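Local atomic coordinates of 5-oxoprolinase subunit C (Escherichia coli, PDB entry 5DUD), a protein that catalyses, as subunit C of 5-oxoprolinase, the ATP-driven cleavage of 5-oxoproline to L-glutamate. Residues I262-Y267 and A291-Q295; M1-A7 and L144-L150; G74-E78 and P105-M109; I26-G30 and C128-L132. All blocks are in the same frame, centred on the assembly; numbering follows the deposited sequence.

Contact 2 joins the N-terminus to residues 144-150, with contact 4 inside that span of the chain and contact 3 inside the span of contact 4. Contact 1 follows later, where the turn leading into helix 266-271 meets helix 285-302. Contact 2 pairs strand 2-4 with the edge strand 149-150 of a six-stranded antiparallel sheet, and the loops of contact 3 run between that sheet and a five-stranded one. Contact 4 joins two longer loops. Centres of contacts 1 and 2 are 33 Å apart, those of the other pairs 20 to 23 Å; contacts 1 and 2, and likewise 3 and 4, lie on opposite sides of the chain's centre. No two touch, so they tie separate parts of the carboxyltransferase-type fold.

Contact 1 (I262-Y267 and A291-Q295); sequences IEADMY and ARQDQ
A264 and I262 make the apolar part of this contact, both meeting the methyl of A291. CB of A264 is 3.8 Å from CB of A291, and CD1 of I262 reaches the same methyl at 4.1 Å. The A264 methyl also rests on the helix backbone.

The charged part is a loose salt bridge between E263 and R292. With CG anti to the backbone N (chi1 -171°), the extended chain brings the E263 carboxylate to the R292 guanidinium. Its OE1 receives a weak, bent bond from R292 NE at 3.5 Å, while OE2 lies at the edge of the guanidinium, in its plane. The two flat groups are turned 57° apart, not coplanar as they would be in a flat two-pronged pairing.

The third element is the Q295 amide, which lies by the A264 carbonyl and obliquely to the Y267 ring, the planes 60° apart. An alanine in place of Q295 would lack the amide, and is likely to open a gap beside Y267 and leave the A264 carbonyl without that neighbour. The Y267 hydroxyl is hydrogen-bonded to the L169 carbonyl.

The turn between strand 257-261 and helix 266-271 is thus laid on helix 285-302. P35 of helix 34-44 touches Y267 and Q295, R175 of strand 173-178 touches I262 and A291, and E263 N is hydrogen-bonded to an acidic side chain on the chain of another protein.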
loop_
_atom_site.group_PDB
_atom_site.type_symbol
_atom_site.label_atom_id
_atom_site.label_comp_id
_atom_site.label_asym_id
_atom_site.label_seq_id
_atom_site.Cartn_x
_atom_site.Cartn_y
_atom_site.Cartn_z
ATOM N N ILE A 262 -8.005 -12.020 5.684
ATOM C CA ILE A 262 -7.373 -12.980 4.775
ATOM C C ILE A 262 -7.515 -12.500 3.328
ATOM O O ILE A 262 -8.523 -11.887 2.978
ATOM C CB ILE A 262 -7.905 -14.433 4.970
ATOM C CG1 ILE A 262 -9.413 -14.599 4.599
ATOM C CG2 ILE A 262 -7.625 -14.897 6.401
ATOM C CD1 ILE A 262 -9.899 -16.010 4.517
ATOM N N GLU A 263 -6.499 -12.778 2.498
ATOM C CA GLU A 263 -6.449 -12.367 1.087
ATOM C C GLU A 263 -7.660 -12.864 0.260
ATOM O O GLU A 263 -8.065 -12.172 -0.673
ATOM C CB GLU A 263 -5.141 -12.859 0.447
ATOM C CG GLU A 263 -4.867 -12.309 -0.944
ATOM C CD GLU A 263 -3.454 -12.557 -1.435
ATOM O OE1 GLU A 263 -3.294 -13.281 -2.444
ATOM O OE2 GLU A 263 -2.504 -12.040 -0.803
ATOM N N ALA A 264 -8.246 -14.026 0.613
ATOM C CA ALA A 264 -9.416 -14.562 -0.091
ATOM C C ALA A 264 -10.684 -13.713 0.138
ATOM O O ALA A 264 -11.577 -13.755 -0.704
ATOM C CB ALA A 264 -9.676 -16.001 0.346
ATOM N N ASP A 265 -10.772 -12.948 1.252
ATOM C CA ASP A 265 -11.938 -12.113 1.577
ATOM C C ASP A 265 -11.697 -10.611 1.351
ATOM O O ASP A 265 -12.637 -9.828 1.500
ATOM C CB ASP A 265 -12.372 -12.356 3.036
ATOM C CG ASP A 265 -13.125 -13.661 3.213
ATOM O OD1 ASP A 265 -12.797 -14.639 2.506
ATOM O OD2 ASP A 265 -14.043 -13.704 4.058
ATOM N N MET A 266 -10.473 -10.202 0.971
ATOM C CA MET A 266 -10.168 -8.789 0.714
ATOM C C MET A 266 -11.045 -8.186 -0.385
ATOM O O MET A 266 -11.339 -6.999 -0.324
ATOM C CB MET A 266 -8.688 -8.608 0.321
ATOM C CG MET A 266 -7.729 -8.645 1.492
ATOM S SD MET A 266 -7.925 -7.256 2.635
ATOM C CE MET A 266 -7.335 -5.907 1.635
ATOM N N TYR A 267 -11.445 -8.987 -1.395
ATOM C CA TYR A 267 -12.280 -8.495 -2.493
ATOM C C TYR A 267 -13.671 -8.041 -2.006
ATOM O O TYR A 267 -14.255 -7.161 -2.636
ATOM C CB TYR A 267 -12.407 -9.540 -3.625
ATOM C CG TYR A 267 -13.409 -10.656 -3.419
ATOM C CD1 TYR A 267 -14.719 -10.527 -3.862
ATOM C CD2 TYR A 267 -13.013 -11.891 -2.924
ATOM C CE1 TYR A 267 -15.636 -11.567 -3.730
ATOM C CE2 TYR A 267 -13.916 -12.945 -2.796
ATOM C CZ TYR A 267 -15.227 -12.783 -3.211
ATOM O OH TYR A 267 -16.117 -13.823 -3.057
ATOM N N ALA A 291 -8.773 -21.319 1.836
ATOM C CA ALA A 291 -9.583 -20.292 1.170
ATOM C C ALA A 291 -8.752 -19.515 0.145
ATOM O O ALA A 291 -9.283 -19.119 -0.892
ATOM C CB ALA A 291 -10.169 -19.335 2.196
ATOM N N ARG A 292 -7.452 -19.296 0.439
ATOM C CA ARG A 292 -6.526 -18.614 -0.473
ATOM C C ARG A 292 -6.239 -19.504 -1.684
ATOM O O ARG A 292 -6.159 -18.997 -2.803
ATOM C CB ARG A 292 -5.213 -18.242 0.239
ATOM C CG ARG A 292 -4.454 -17.104 -0.437
ATOM C CD ARG A 292 -2.967 -17.383 -0.585
ATOM N NE ARG A 292 -2.208 -16.159 -0.860
ATOM C CZ ARG A 292 -0.931 -16.118 -1.236
ATOM N NH1 ARG A 292 -0.238 -17.238 -1.406
ATOM N NH2 ARG A 292 -0.339 -14.949 -1.457
ATOM N N GLN A 293 -6.095 -20.831 -1.461
ATOM C CA GLN A 293 -5.880 -21.792 -2.546
ATOM C C GLN A 293 -7.113 -21.842 -3.438
ATOM O O GLN A 293 -6.998 -21.589 -4.631
ATOM C CB GLN A 293 -5.566 -23.203 -2.013
ATOM C CG GLN A 293 -4.140 -23.378 -1.498
ATOM C CD GLN A 293 -3.926 -24.613 -0.638
ATOM O OE1 GLN A 293 -3.112 -24.597 0.289
ATOM N NE2 GLN A 293 -4.610 -25.723 -0.912
ATOM N N ASP A 294 -8.299 -22.092 -2.847
ATOM C CA ASP A 294 -9.582 -22.162 -3.568
ATOM C C ASP A 294 -9.780 -20.983 -4.542
ATOM O O ASP A 294 -10.284 -21.199 -5.644
ATOM C CB ASP A 294 -10.766 -22.209 -2.580
ATOM C CG ASP A 294 -10.920 -23.509 -1.803
ATOM O OD1 ASP A 294 -10.124 -24.446 -2.042
ATOM O OD2 ASP A 294 -11.819 -23.581 -0.939
ATOM N N GLN A 295 -9.360 -19.759 -4.155
ATOM C CA GLN A 295 -9.470 -18.580 -5.020
ATOM C C GLN A 295 -8.364 -18.591 -6.088
ATOM O O GLN A 295 -8.638 -18.253 -7.236
ATOM C CB GLN A 295 -9.432 -17.282 -4.206
ATOM C CG GLN A 295 -10.051 -16.105 -4.951
ATOM C CD GLN A 295 -10.172 -14.879 -4.086
ATOM O OE1 GLN A 295 -11.234 -14.592 -3.526
ATOM N NE2 GLN A 295 -9.095 -14.116 -3.968
#

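Contact 2 (M1-A7 and L144-L150); sequences MLKIIRA and LKDGDRL
I4 rests CD1 against two leucines of the other segment, 3.9 Å from CD1 of L150 and 4.3 Å from CD1 of L144. Its torsion (chi1 -72°) sets CG1 beside the backbone N and directs CG2 to the K145 carbonyl, 3.6 Å from that O. The methyl of A7 extends this apolar patch, with CB 4.1 Å from CB of L144. Trimming I4 to an alanine would remove CG1, CG2 and CD1, and would probably leave a gap over the side chains of L144 and L150.

Around this centre the backbones pair as antiparallel strands. L2 and L150 form a hydrogen-bonded pair, in which L150 N reaches L2 O at 3.0 Å in a nearly straight bond (170°). I4 N donates to D148 O at 2.9 Å, and I4 O receives G147 N at 3.0 Å. G147 is the third residue of a type II turn from K145 to D148, and its positive phi of 96° suits glycine.

At the polar edge K3 and R149, a non-hydrogen-bonded pair, touch through their aliphatic parts, CB of K3 being 3.7 Å from CG of R149. The guanidinium of R149 forms a salt bridge with E65, and D148 forms one with R142.

Strand 2-4 runs between strands 60-64 and 149-150 in the antiparallel sheet, and L144 and L150 also touch L53 of strand 52-56 in the neighbouring sheet.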
loop_
_atom_site.group_PDB
_atom_site.type_symbol
_atom_site.label_atom_id
_atom_site.label_comp_id
_atom_site.label_asym_id
_atom_site.label_seq_id
_atom_site.Cartn_x
_atom_site.Cartn_y
_atom_site.Cartn_z
ATOM N N MET A 1 -6.803 4.995 -28.530
ATOM C CA MET A 1 -7.870 4.235 -29.176
ATOM C C MET A 1 -9.133 4.080 -28.288
ATOM O O MET A 1 -10.137 3.572 -28.789
ATOM C CB MET A 1 -7.370 2.852 -29.638
ATOM C CG MET A 1 -6.450 2.901 -30.847
ATOM S SD MET A 1 -7.287 3.351 -32.391
ATOM C CE MET A 1 -5.895 3.398 -33.502
ATOM N N LEU A 2 -9.109 4.524 -27.003
ATOM C CA LEU A 2 -10.294 4.462 -26.133
ATOM C C LEU A 2 -10.559 5.854 -25.577
ATOM O O LEU A 2 -9.905 6.253 -24.617
ATOM C CB LEU A 2 -10.112 3.434 -24.996
ATOM C CG LEU A 2 -11.229 3.356 -23.937
ATOM C CD1 LEU A 2 -12.566 3.075 -24.581
ATOM C CD2 LEU A 2 -10.912 2.299 -22.898
ATOM N N LYS A 3 -11.492 6.598 -26.199
ATOM C CA LYS A 3 -11.839 7.964 -25.801
ATOM C C LYS A 3 -12.826 7.956 -24.642
ATOM O O LYS A 3 -13.765 7.162 -24.642
ATOM C CB LYS A 3 -12.420 8.726 -27.007
ATOM C CG LYS A 3 -12.716 10.210 -26.789
ATOM C CD LYS A 3 -13.485 10.775 -27.977
ATOM C CE LYS A 3 -13.767 12.251 -27.846
ATOM N NZ LYS A 3 -14.927 12.661 -28.681
ATOM N N ILE A 4 -12.611 8.858 -23.664
ATOM C CA ILE A 4 -13.453 8.997 -22.475
ATOM C C ILE A 4 -14.248 10.306 -22.555
ATOM O O ILE A 4 -13.668 11.363 -22.809
ATOM C CB ILE A 4 -12.570 8.928 -21.202
ATOM C CG1 ILE A 4 -12.060 7.478 -20.962
ATOM C CG2 ILE A 4 -13.292 9.481 -19.955
ATOM C CD1 ILE A 4 -10.555 7.296 -21.139
ATOM N N ILE A 5 -15.566 10.225 -22.285
ATOM C CA ILE A 5 -16.493 11.356 -22.291
ATOM C C ILE A 5 -16.688 11.763 -20.825
ATOM O O ILE A 5 -16.064 12.728 -20.408
ATOM C CB ILE A 5 -17.796 10.960 -23.050
ATOM C CG1 ILE A 5 -17.532 10.892 -24.585
ATOM C CG2 ILE A 5 -18.967 11.914 -22.735
ATOM C CD1 ILE A 5 -17.137 9.509 -25.138
ATOM N N ARG A 6 -17.454 11.001 -20.034
ATOM C CA ARG A 6 -17.596 11.260 -18.597
ATOM C C ARG A 6 -16.704 10.241 -17.899
ATOM O O ARG A 6 -16.846 9.043 -18.132
ATOM C CB ARG A 6 -19.060 11.216 -18.107
ATOM C CG ARG A 6 -19.849 9.959 -18.444
ATOM C CD ARG A 6 -21.125 9.819 -17.655
ATOM N NE ARG A 6 -21.849 8.600 -18.018
ATOM C CZ ARG A 6 -23.027 8.233 -17.515
ATOM N NH1 ARG A 6 -23.635 8.986 -16.602
ATOM N NH2 ARG A 6 -23.607 7.109 -17.920
ATOM N N ALA A 7 -15.709 10.709 -17.127
ATOM C CA ALA A 7 -14.795 9.802 -16.427
ATOM C C ALA A 7 -15.400 9.321 -15.091
ATOM O O ALA A 7 -15.149 8.190 -14.702
ATOM C CB ALA A 7 -13.440 10.463 -16.197
ATOM N N LEU A 144 -8.784 9.740 -14.011
ATOM C CA LEU A 144 -9.165 10.036 -15.388
ATOM C C LEU A 144 -10.184 11.169 -15.373
ATOM O O LEU A 144 -10.979 11.254 -14.434
ATOM C CB LEU A 144 -9.721 8.789 -16.092
ATOM C CG LEU A 144 -8.747 7.618 -16.282
ATOM C CD1 LEU A 144 -9.399 6.499 -17.061
ATOM C CD2 LEU A 144 -7.473 8.052 -17.000
ATOM N N LYS A 145 -10.103 12.088 -16.356
ATOM C CA LYS A 145 -11.016 13.231 -16.475
ATOM C C LYS A 145 -11.706 13.191 -17.852
ATOM O O LYS A 145 -11.451 12.280 -18.643
ATOM C CB LYS A 145 -10.285 14.576 -16.236
ATOM C CG LYS A 145 -9.015 14.823 -17.021
ATOM C CD LYS A 145 -8.622 16.318 -16.981
ATOM C CE LYS A 145 -7.142 16.540 -17.168
ATOM N NZ LYS A 145 -6.630 17.336 -18.315
ATOM N N ASP A 146 -12.613 14.148 -18.118
ATOM C CA ASP A 146 -13.366 14.215 -19.379
ATOM C C ASP A 146 -12.465 14.646 -20.542
ATOM O O ASP A 146 -11.666 15.570 -20.385
ATOM C CB ASP A 146 -14.540 15.203 -19.251
ATOM C CG ASP A 146 -15.570 14.840 -18.195
ATOM O OD1 ASP A 146 -15.170 14.325 -17.128
ATOM O OD2 ASP A 146 -16.773 15.068 -18.439
ATOM N N GLY A 147 -12.583 13.966 -21.677
ATOM C CA GLY A 147 -11.809 14.280 -22.875
ATOM C C GLY A 147 -10.532 13.491 -23.110
ATOM O O GLY A 147 -9.988 13.567 -24.213
ATOM N N ASP A 148 -10.017 12.741 -22.106
ATOM C CA ASP A 148 -8.774 11.960 -22.267
ATOM C C ASP A 148 -8.981 10.711 -23.136
ATOM O O ASP A 148 -10.108 10.231 -23.262
ATOM C CB ASP A 148 -8.216 11.513 -20.899
ATOM C CG ASP A 148 -7.776 12.630 -19.974
ATOM O OD1 ASP A 148 -7.425 13.719 -20.479
ATOM O OD2 ASP A 148 -7.725 12.394 -18.746
ATOM N N ARG A 149 -7.875 10.198 -23.728
ATOM C CA ARG A 149 -7.847 8.974 -24.542
ATOM C C ARG A 149 -6.746 8.042 -24.035
ATOM O O ARG A 149 -5.628 8.487 -23.776
ATOM C CB ARG A 149 -7.643 9.278 -26.038
ATOM C CG ARG A 149 -8.916 9.776 -26.728
ATOM C CD ARG A 149 -8.675 10.839 -27.781
ATOM N NE ARG A 149 -7.677 10.427 -28.781
ATOM C CZ ARG A 149 -7.906 10.164 -30.071
ATOM N NH1 ARG A 149 -9.134 10.268 -30.577
ATOM N NH2 ARG A 149 -6.907 9.802 -30.867
ATOM N N LEU A 150 -7.068 6.757 -23.886
ATOM C CA LEU A 150 -6.140 5.748 -23.394
ATOM C C LEU A 150 -5.806 4.810 -24.555
ATOM O O LEU A 150 -6.720 4.228 -25.134
ATOM C CB LEU A 150 -6.755 5.009 -22.193
ATOM C CG LEU A 150 -6.422 5.614 -20.821
ATOM C CD1 LEU A 150 -6.683 7.116 -20.779
ATOM C CD2 LEU A 150 -7.211 4.953 -19.745
#

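Contact 3 (G74-E78 and P105-M109); sequences GAGCE and PQHGM
A75 and P105 are the residues most enclosed by this contact, which is packing without any hydrogen bond across it. The A75 methyl points at the bend H107-M109, its CB 3.8 Å from CA of G108 and 3.7 Å from O of H107. G108 adopts a positive phi of 90°, and any side chain there would point into that methyl, so a glycine lets the backbones come together.

P105 meets the other loop along its ring. Its CB is 3.4 Å from the G76 carbonyl O, and its CG lies 3.8 Å from SG of C77. The thiol is brought there by a chi1 of -51°, which sets SG beside the backbone N of C77; CB and CD of the P105 ring are also near it. Farther out, E78 and Q106 cross at about a right angle without bonding: OE1 of E78 stays 4.1 Å from NE2 of Q106, with carboxylate and amide planes 81° apart. Q106 CB sits over one face of the H107 ring, 3.9 Å above its plane and offset toward the rim.

A second shell holds the backbones in position. A75 O is hydrogen-bonded to S111 OG, A75 and R110 share backbone bonding, as do C77 and K103, and M109 N is bound to Q271 OE1 from helix 266-271.

Each loop crosses between sheets: loop 74-78 leads from strand 68-74 to strand 80-81, while loop 105-109 leads from strand 99-102 to strand 110-115. Because 68-74 neighbours 110-115, and 80-81 neighbours 99-102, the two crossings lie together.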
loop_
_atom_site.group_PDB
_atom_site.type_symbol
_atom_site.label_atom_id
_atom_site.label_comp_id
_atom_site.label_asym_id
_atom_site.label_seq_id
_atom_site.Cartn_x
_atom_site.Cartn_y
_atom_site.Cartn_z
ATOM N N GLY A 74 -17.151 -6.647 -11.559
ATOM C CA GLY A 74 -17.351 -5.864 -10.342
ATOM C C GLY A 74 -18.815 -5.567 -10.079
ATOM O O GLY A 74 -19.665 -6.433 -10.296
ATOM N N ALA A 75 -19.130 -4.340 -9.626
ATOM C CA ALA A 75 -20.507 -3.933 -9.334
ATOM C C ALA A 75 -21.294 -3.691 -10.626
ATOM O O ALA A 75 -20.794 -3.024 -11.532
ATOM C CB ALA A 75 -20.509 -2.673 -8.486
ATOM N N GLY A 76 -22.515 -4.223 -10.695
ATOM C CA GLY A 76 -23.380 -4.080 -11.861
ATOM C C GLY A 76 -23.991 -2.696 -11.954
ATOM O O GLY A 76 -24.824 -2.335 -11.119
ATOM N N CYS A 77 -23.573 -1.911 -12.965
ATOM C CA CYS A 77 -24.029 -0.535 -13.160
ATOM C C CYS A 77 -25.096 -0.411 -14.266
ATOM O O CYS A 77 -25.421 0.720 -14.632
ATOM C CB CYS A 77 -22.837 0.363 -13.474
ATOM S SG CYS A 77 -21.459 0.227 -12.304
ATOM N N GLU A 78 -25.662 -1.539 -14.774
ATOM C CA GLU A 78 -26.671 -1.548 -15.843
ATOM C C GLU A 78 -26.089 -0.887 -17.104
ATOM O O GLU A 78 -26.648 0.075 -17.628
ATOM C CB GLU A 78 -27.983 -0.856 -15.391
ATOM C CG GLU A 78 -28.473 -1.265 -14.008
ATOM C CD GLU A 78 -28.107 -0.313 -12.882
ATOM O OE1 GLU A 78 -28.564 0.852 -12.916
ATOM O OE2 GLU A 78 -27.370 -0.736 -11.962
ATOM N N PRO A 105 -24.479 2.513 -9.598
ATOM C CA PRO A 105 -25.057 1.219 -9.194
ATOM C C PRO A 105 -25.799 1.256 -7.849
ATOM O O PRO A 105 -25.453 2.046 -6.972
ATOM C CB PRO A 105 -23.839 0.301 -9.124
ATOM C CG PRO A 105 -22.708 1.182 -8.812
ATOM C CD PRO A 105 -23.015 2.534 -9.393
ATOM N N GLN A 106 -26.814 0.386 -7.698
ATOM C CA GLN A 106 -27.616 0.273 -6.471
ATOM C C GLN A 106 -26.924 -0.647 -5.464
ATOM O O GLN A 106 -26.955 -0.368 -4.267
ATOM C CB GLN A 106 -29.027 -0.258 -6.779
ATOM C CG GLN A 106 -29.855 0.622 -7.714
ATOM C CD GLN A 106 -30.945 -0.189 -8.375
ATOM O OE1 GLN A 106 -31.830 -0.731 -7.706
ATOM N NE2 GLN A 106 -30.888 -0.338 -9.694
ATOM N N HIS A 107 -26.316 -1.747 -5.958
ATOM C CA HIS A 107 -25.568 -2.722 -5.155
ATOM C C HIS A 107 -24.100 -2.662 -5.585
ATOM O O HIS A 107 -23.825 -2.613 -6.786
ATOM C CB HIS A 107 -26.135 -4.148 -5.338
ATOM C CG HIS A 107 -27.596 -4.202 -5.671
ATOM N ND1 HIS A 107 -28.040 -4.734 -6.868
ATOM C CD2 HIS A 107 -28.663 -3.761 -4.965
ATOM C CE1 HIS A 107 -29.360 -4.617 -6.848
ATOM N NE2 HIS A 107 -29.778 -4.035 -5.723
ATOM N N GLY A 108 -23.179 -2.676 -4.622
ATOM C CA GLY A 108 -21.749 -2.620 -4.894
ATOM C C GLY A 108 -21.189 -1.211 -4.938
ATOM O O GLY A 108 -21.914 -0.241 -4.699
ATOM N N MET A 109 -19.890 -1.098 -5.243
ATOM C CA MET A 109 -19.177 0.182 -5.321
ATOM C C MET A 109 -18.280 0.276 -6.551
ATOM O O MET A 109 -18.463 1.189 -7.353
ATOM C CB MET A 109 -18.305 0.397 -4.067
ATOM C CG MET A 109 -19.066 0.872 -2.860
ATOM S SD MET A 109 -19.446 2.644 -2.885
ATOM C CE MET A 109 -17.804 3.338 -2.719
#

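Contact 4 (I26-G30 and C128-L132); sequences ISHCG and CSTDL
The D131 carboxylate presents one face to the thiol of C29, whose SG lies 3.7 Å from CG, 3.8 Å from OD2 and 4.0 Å from OD1 of D131, nearly above the carboxylate carbon. The other flat group, the H28 ring, meets the ring of H19, with planes about 30° apart. This is loop-to-loop packing bridged by water, inside the carboxyltransferase domain of the cyclophilin-like clan. The SG gets there through a chi1 of -52°, beside the backbone N of C29, while a chi1 of -159° carries the D131 carboxylate away from its own N.

Both carboxylate oxygens are served by water. One water, on the thiol's side of the plane, donates to OD2 of D131 and to the S27 carbonyl, each at 2.6 Å. A second water donates to S27 OG and, weakly, to OD1. The S27 hydroxyl is also hydrogen-bonded to the A249 carbonyl.

R206 and N247 bind the carbonyls of G30 and C29, fixing the first loop. On the second, T130 OG1 is bonded to V13 O of strand 12-14. Methylene meets methylene where CB of C29 is 4.0 Å from CB of S129, and beside it S129 OG, which takes the D15 N-H, stands 3.3 Å from CA of G30.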
loop_
_atom_site.group_PDB
_atom_site.type_symbol
_atom_site.label_atom_id
_atom_site.label_comp_id
_atom_site.label_asym_id
_atom_site.label_seq_id
_atom_site.Cartn_x
_atom_site.Cartn_y
_atom_site.Cartn_z
ATOM N N ILE A 26 7.135 1.920 -1.187
ATOM C CA ILE A 26 6.196 2.005 -2.311
ATOM C C ILE A 26 5.064 1.002 -2.097
ATOM O O ILE A 26 5.319 -0.195 -1.963
ATOM C CB ILE A 26 6.928 1.782 -3.674
ATOM C CG1 ILE A 26 7.789 3.009 -4.017
ATOM C CG2 ILE A 26 5.929 1.465 -4.822
ATOM C CD1 ILE A 26 9.055 2.757 -4.923
ATOM N N SER A 27 3.811 1.489 -2.115
ATOM C CA SER A 27 2.619 0.651 -1.977
ATOM C C SER A 27 2.403 -0.121 -3.278
ATOM O O SER A 27 2.678 0.426 -4.345
ATOM C CB SER A 27 1.406 1.517 -1.651
ATOM O OG SER A 27 1.708 2.483 -0.656
ATOM N N HIS A 28 1.966 -1.394 -3.199
ATOM C CA HIS A 28 1.786 -2.234 -4.387
ATOM C C HIS A 28 0.585 -1.780 -5.239
ATOM O O HIS A 28 0.610 -1.983 -6.453
ATOM C CB HIS A 28 1.662 -3.727 -4.013
ATOM C CG HIS A 28 0.296 -4.161 -3.578
ATOM N ND1 HIS A 28 -0.443 -5.061 -4.324
ATOM C CD2 HIS A 28 -0.427 -3.801 -2.494
ATOM C CE1 HIS A 28 -1.575 -5.239 -3.666
ATOM N NE2 HIS A 28 -1.617 -4.489 -2.564
ATOM N N CYS A 29 -0.445 -1.164 -4.617
ATOM C CA CYS A 29 -1.645 -0.657 -5.293
ATOM C C CYS A 29 -2.352 -1.794 -6.092
ATOM O O CYS A 29 -2.442 -2.906 -5.577
ATOM C CB CYS A 29 -1.311 0.552 -6.166
ATOM S SG CYS A 29 -0.399 1.860 -5.303
ATOM N N GLY A 30 -2.856 -1.521 -7.295
ATOM C CA GLY A 30 -3.572 -2.519 -8.078
ATOM C C GLY A 30 -5.041 -2.471 -7.733
ATOM O O GLY A 30 -5.458 -1.638 -6.921
ATOM N N CYS A 128 1.430 -0.810 -14.170
ATOM C CA CYS A 128 0.679 0.331 -14.693
ATOM C C CYS A 128 -0.362 0.825 -13.664
ATOM O O CYS A 128 -1.210 1.651 -14.006
ATOM C CB CYS A 128 0.013 -0.058 -16.009
ATOM S SG CYS A 128 1.145 -0.776 -17.228
ATOM N N SER A 129 -0.278 0.356 -12.402
ATOM C CA SER A 129 -1.205 0.770 -11.349
ATOM C C SER A 129 -0.995 2.225 -10.977
ATOM O O SER A 129 0.137 2.634 -10.713
ATOM C CB SER A 129 -1.035 -0.096 -10.108
ATOM O OG SER A 129 -1.459 -1.422 -10.366
ATOM N N THR A 130 -2.088 2.993 -10.904
ATOM C CA THR A 130 -2.033 4.419 -10.590
ATOM C C THR A 130 -1.861 4.629 -9.090
ATOM O O THR A 130 -2.688 4.156 -8.306
ATOM C CB THR A 130 -3.301 5.137 -11.080
ATOM O OG1 THR A 130 -3.656 4.644 -12.369
ATOM C CG2 THR A 130 -3.128 6.647 -11.155
ATOM N N ASP A 131 -0.788 5.332 -8.699
ATOM C CA ASP A 131 -0.517 5.689 -7.309
ATOM C C ASP A 131 -0.864 7.175 -7.166
ATOM O O ASP A 131 -0.128 8.031 -7.657
ATOM C CB ASP A 131 0.947 5.375 -6.960
ATOM C CG ASP A 131 1.225 5.211 -5.474
ATOM O OD1 ASP A 131 0.440 5.743 -4.658
ATOM O OD2 ASP A 131 2.245 4.577 -5.127
ATOM N N LEU A 132 -2.030 7.469 -6.576
ATOM C CA LEU A 132 -2.548 8.834 -6.466
ATOM C C LEU A 132 -1.818 9.672 -5.409
ATOM O O LEU A 132 -1.786 10.894 -5.544
ATOM C CB LEU A 132 -4.051 8.804 -6.157
ATOM C CG LEU A 132 -4.923 8.114 -7.210
ATOM C CD1 LEU A 132 -6.231 7.645 -6.610
ATOM C CD2 LEU A 132 -5.185 9.022 -8.396
HETATM O O HOH W 1 2.716 2.240 -6.254
HETATM O O HOH W 2 0.649 4.925 -1.369
#